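Local coordinates for protein D-galactonate dehydratase family member SEN1436 (Salmonella enterica subsp. enterica serovar Enteritidis, PDB 3TW9) that has low magnesium-dependent D-gluconate dehydratase activity in vitro, removing water to give 2-dehydro-3-deoxy-D-gluconate, though it probably has no significant role in D-gluconate degradation in vivo, at residues P148-D157 with Y173-M182. Sequence-based numbering, arbitrary orientation.
Sequences PLYCHTDGGD and YQYVRCQMGM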
loop_
_atom_site.group_PDB
_atom_site.type_symbol
_atom_site.label_atom_id
_atom_site.label_comp_id
_atom_site.label_asym_id
_atom_site.label_seq_id
_atom_site.Cartn_x
_atom_site.Cartn_y
_atom_site.Cartn_z
ATOM N N PRO C 148 -2.826 -12.247 17.745
ATOM C CA PRO C 148 -2.764 -13.694 17.934
ATOM C C PRO C 148 -1.460 -14.283 17.435
ATOM O O PRO C 148 -0.907 -13.853 16.415
ATOM C CB PRO C 148 -3.961 -14.237 17.143
ATOM C CG PRO C 148 -4.475 -13.114 16.356
ATOM C CD PRO C 148 -4.015 -11.836 16.980
ATOM N N LEU C 149 -0.968 -15.232 18.208
ATOM C CA LEU C 149 0.317 -15.828 17.981
ATOM C C LEU C 149 0.183 -17.309 17.694
ATOM O O LEU C 149 -0.822 -17.951 18.048
ATOM C CB LEU C 149 1.183 -15.656 19.236
ATOM C CG LEU C 149 1.338 -14.281 19.845
ATOM C CD1 LEU C 149 2.036 -14.446 21.160
ATOM C CD2 LEU C 149 2.083 -13.277 18.907
ATOM N N TYR C 150 1.181 -17.849 16.997
ATOM C CA TYR C 150 1.469 -19.270 17.052
ATOM C C TYR C 150 2.903 -19.486 17.517
ATOM O O TYR C 150 3.760 -18.613 17.370
ATOM C CB TYR C 150 1.166 -20.043 15.745
ATOM C CG TYR C 150 2.136 -19.955 14.566
ATOM C CD1 TYR C 150 3.109 -20.939 14.354
ATOM C CD2 TYR C 150 1.993 -18.943 13.606
ATOM C CE1 TYR C 150 3.959 -20.891 13.241
ATOM C CE2 TYR C 150 2.851 -18.889 12.480
ATOM C CZ TYR C 150 3.808 -19.872 12.310
ATOM O OH TYR C 150 4.634 -19.850 11.201
ATOM N N CYS C 151 3.128 -20.649 18.106
ATOM C CA CYS C 151 4.460 -21.036 18.546
ATOM C C CYS C 151 4.764 -22.412 18.004
ATOM O O CYS C 151 3.872 -23.149 17.552
ATOM C CB CYS C 151 4.501 -21.069 20.071
ATOM S SG CYS C 151 3.318 -22.258 20.708
ATOM N N HIS C 152 6.032 -22.767 18.107
ATOM C CA HIS C 152 6.558 -24.043 17.672
ATOM C C HIS C 152 6.462 -25.048 18.816
ATOM O O HIS C 152 6.464 -24.651 19.980
ATOM C CB HIS C 152 8.024 -23.856 17.294
ATOM C CG HIS C 152 8.247 -22.940 16.127
ATOM N ND1 HIS C 152 9.485 -22.789 15.537
ATOM C CD2 HIS C 152 7.397 -22.155 15.421
ATOM C CE1 HIS C 152 9.394 -21.927 14.539
ATOM N NE2 HIS C 152 8.141 -21.520 14.454
ATOM N N THR C 153 6.370 -26.329 18.476
ATOM C CA THR C 153 6.257 -27.396 19.470
ATOM C C THR C 153 7.353 -28.445 19.301
ATOM O O THR C 153 7.088 -29.642 19.449
ATOM C CB THR C 153 4.847 -28.072 19.442
ATOM O OG1 THR C 153 4.619 -28.705 18.174
ATOM C CG2 THR C 153 3.725 -27.069 19.721
ATOM N N ASP C 154 8.573 -27.978 18.999
ATOM C CA ASP C 154 9.713 -28.830 18.626
ATOM C C ASP C 154 9.961 -29.937 19.644
ATOM O O ASP C 154 10.136 -29.662 20.827
ATOM C CB ASP C 154 10.987 -27.980 18.479
ATOM C CG ASP C 154 11.035 -27.208 17.168
ATOM O OD1 ASP C 154 12.139 -26.820 16.743
ATOM O OD2 ASP C 154 9.978 -26.985 16.549
ATOM N N GLY C 155 9.946 -31.182 19.175
ATOM C CA GLY C 155 10.160 -32.349 20.047
ATOM C C GLY C 155 10.960 -33.450 19.379
ATOM O O GLY C 155 11.027 -33.518 18.148
ATOM N N GLY C 156 11.574 -34.307 20.197
ATOM C CA GLY C 156 12.430 -35.395 19.711
ATOM C C GLY C 156 11.684 -36.562 19.084
ATOM O O GLY C 156 12.243 -37.272 18.243
ATOM N N ASP C 157 10.427 -36.755 19.486
ATOM C CA ASP C 157 9.573 -37.828 18.965
ATOM C C ASP C 157 8.093 -37.429 19.052
ATOM O O ASP C 157 7.786 -36.343 19.547
ATOM C CB ASP C 157 9.836 -39.136 19.725
ATOM C CG ASP C 157 9.324 -39.097 21.148
ATOM O OD1 ASP C 157 9.710 -38.179 21.900
ATOM O OD2 ASP C 157 8.534 -39.987 21.516
ATOM N N TYR C 173 -2.003 -20.673 23.922
ATOM C CA TYR C 173 -1.840 -20.679 22.452
ATOM C C TYR C 173 -3.032 -21.359 21.802
ATOM O O TYR C 173 -3.461 -22.460 22.215
ATOM C CB TYR C 173 -0.526 -21.343 22.054
ATOM C CG TYR C 173 0.668 -20.448 22.262
ATOM C CD1 TYR C 173 1.022 -19.502 21.295
ATOM C CD2 TYR C 173 1.444 -20.524 23.437
ATOM C CE1 TYR C 173 2.140 -18.674 21.466
ATOM C CE2 TYR C 173 2.552 -19.694 23.617
ATOM C CZ TYR C 173 2.891 -18.770 22.632
ATOM O OH TYR C 173 3.972 -17.947 22.807
ATOM N N GLN C 174 -3.578 -20.693 20.787
ATOM C CA GLN C 174 -4.748 -21.178 20.064
ATOM C C GLN C 174 -4.371 -21.624 18.652
ATOM O O GLN C 174 -5.226 -22.041 17.877
ATOM C CB GLN C 174 -5.820 -20.094 20.041
ATOM C CG GLN C 174 -6.306 -19.789 21.453
ATOM C CD GLN C 174 -7.552 -18.950 21.468
ATOM O OE1 GLN C 174 -8.657 -19.484 21.588
ATOM N NE2 GLN C 174 -7.399 -17.650 21.288
ATOM N N TYR C 175 -3.074 -21.539 18.369
ATOM C CA TYR C 175 -2.504 -21.878 17.062
ATOM C C TYR C 175 -1.114 -22.445 17.339
ATOM O O TYR C 175 -0.337 -21.828 18.059
ATOM C CB TYR C 175 -2.313 -20.631 16.188
ATOM C CG TYR C 175 -3.494 -19.714 15.950
ATOM C CD1 TYR C 175 -4.126 -19.664 14.694
ATOM C CD2 TYR C 175 -3.920 -18.828 16.943
ATOM C CE1 TYR C 175 -5.211 -18.791 14.480
ATOM C CE2 TYR C 175 -4.967 -17.971 16.750
ATOM C CZ TYR C 175 -5.610 -17.949 15.525
ATOM O OH TYR C 175 -6.637 -17.057 15.387
ATOM N N VAL C 176 -0.783 -23.600 16.763
ATOM C CA VAL C 176 0.539 -24.227 16.991
ATOM C C VAL C 176 1.117 -24.819 15.727
ATOM O O VAL C 176 0.389 -25.395 14.943
ATOM C CB VAL C 176 0.493 -25.405 18.031
ATOM C CG1 VAL C 176 0.408 -24.861 19.459
ATOM C CG2 VAL C 176 -0.675 -26.336 17.752
ATOM N N ARG C 177 2.432 -24.701 15.569
ATOM C CA ARG C 177 3.126 -25.424 14.509
ATOM C C ARG C 177 3.425 -26.825 14.985
ATOM O O ARG C 177 3.965 -26.987 16.081
ATOM C CB ARG C 177 4.438 -24.748 14.182
ATOM C CG ARG C 177 5.130 -25.397 12.958
ATOM C CD ARG C 177 6.425 -24.701 12.630
ATOM N NE ARG C 177 7.541 -25.306 13.352
ATOM C CZ ARG C 177 8.814 -25.188 12.993
ATOM N NH1 ARG C 177 9.136 -24.468 11.919
ATOM N NH2 ARG C 177 9.762 -25.786 13.712
ATOM N N CYS C 178 3.091 -27.811 14.152
ATOM C CA CYS C 178 3.262 -29.232 14.466
ATOM C C CYS C 178 4.119 -29.882 13.410
ATOM O O CYS C 178 3.776 -29.861 12.221
ATOM C CB CYS C 178 1.915 -29.951 14.495
ATOM S SG CYS C 178 0.707 -29.143 15.548
ATOM N N GLN C 179 5.241 -30.439 13.853
ATOM C CA GLN C 179 6.178 -31.149 12.981
ATOM C C GLN C 179 6.414 -32.574 13.501
ATOM O O GLN C 179 6.065 -32.900 14.652
ATOM C CB GLN C 179 7.513 -30.391 12.873
ATOM C CG GLN C 179 7.431 -28.871 12.497
ATOM C CD GLN C 179 6.942 -28.591 11.068
ATOM O OE1 GLN C 179 6.061 -27.763 10.874
ATOM N NE2 GLN C 179 7.515 -29.271 10.082
ATOM N N MET C 180 7.012 -33.416 12.654
ATOM C CA MET C 180 7.433 -34.772 13.043
ATOM C C MET C 180 8.471 -34.643 14.149
ATOM O O MET C 180 9.073 -33.578 14.316
ATOM C CB MET C 180 8.097 -35.495 11.857
ATOM C CG MET C 180 7.208 -35.763 10.630
ATOM S SD MET C 180 5.812 -36.869 10.890
ATOM C CE MET C 180 6.619 -38.365 11.469
ATOM N N GLY C 181 8.696 -35.725 14.892
ATOM C CA GLY C 181 9.808 -35.759 15.844
ATOM C C GLY C 181 11.132 -35.577 15.121
ATOM O O GLY C 181 11.304 -36.065 14.002
ATOM N N MET C 182 12.059 -34.864 15.755
ATOM C CA MET C 182 13.353 -34.522 15.155
ATOM C C MET C 182 14.309 -35.714 15.125
ATOM O O MET C 182 14.275 -36.572 16.011
ATOM C CB MET C 182 13.993 -33.350 15.913
ATOM C CG MET C 182 13.097 -32.107 16.021
ATOM S SD MET C 182 13.787 -30.740 16.986
ATOM C CE MET C 182 13.822 -31.401 18.659
HETATM O O HOH W 1 -2.623 -18.225 20.016
HETATM O O HOH W 2 8.995 -31.406 16.194
#
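With CG swung opposite its own amide nitrogen (chi1 -174°) and a bend at chi3 (90°), R177 reaches H152, whose CG stays beside its own N; together these torsions lay the guanidinium flat on the imidazole, with centres 3.7 Å apart and planes only 8° from parallel. Arginine suits the place because its flat end can stack through a face and still bind at its edge: NH2 meets D154 OD2 in a salt bridge, although the position of OD2, and so the exact geometry, is less certain. H152, probably a substrate ligand, uses NE2 to hydrogen-bond E377, a further substrate-binding residue. On the other side of the sheet, C151 sets SG 3.5 Å from the centroid of the Y173 ring, almost on its normal, a sulfur-aromatic contact for which a small, polarisable thiol is apt. The parallel strands 148-152 and 175-177 are joined by helix 158-171 in a beta-alpha-beta unit of the barrel domain of this enolase-superfamily enzyme, and R177 N donates a 2.9 Å bond to C151 O. Near the strand starts, a water links L149 O to Q174 N, and CB of Y150 packs 3.6 Å from CB of Y175. Beyond the strands the two segments stay together: a second water bridges M180 O and G155 N, M182 N donates to G155 O at 2.9 Å, and side-chain-free G181 lets its CA lie 3.8 Å from D157 CA.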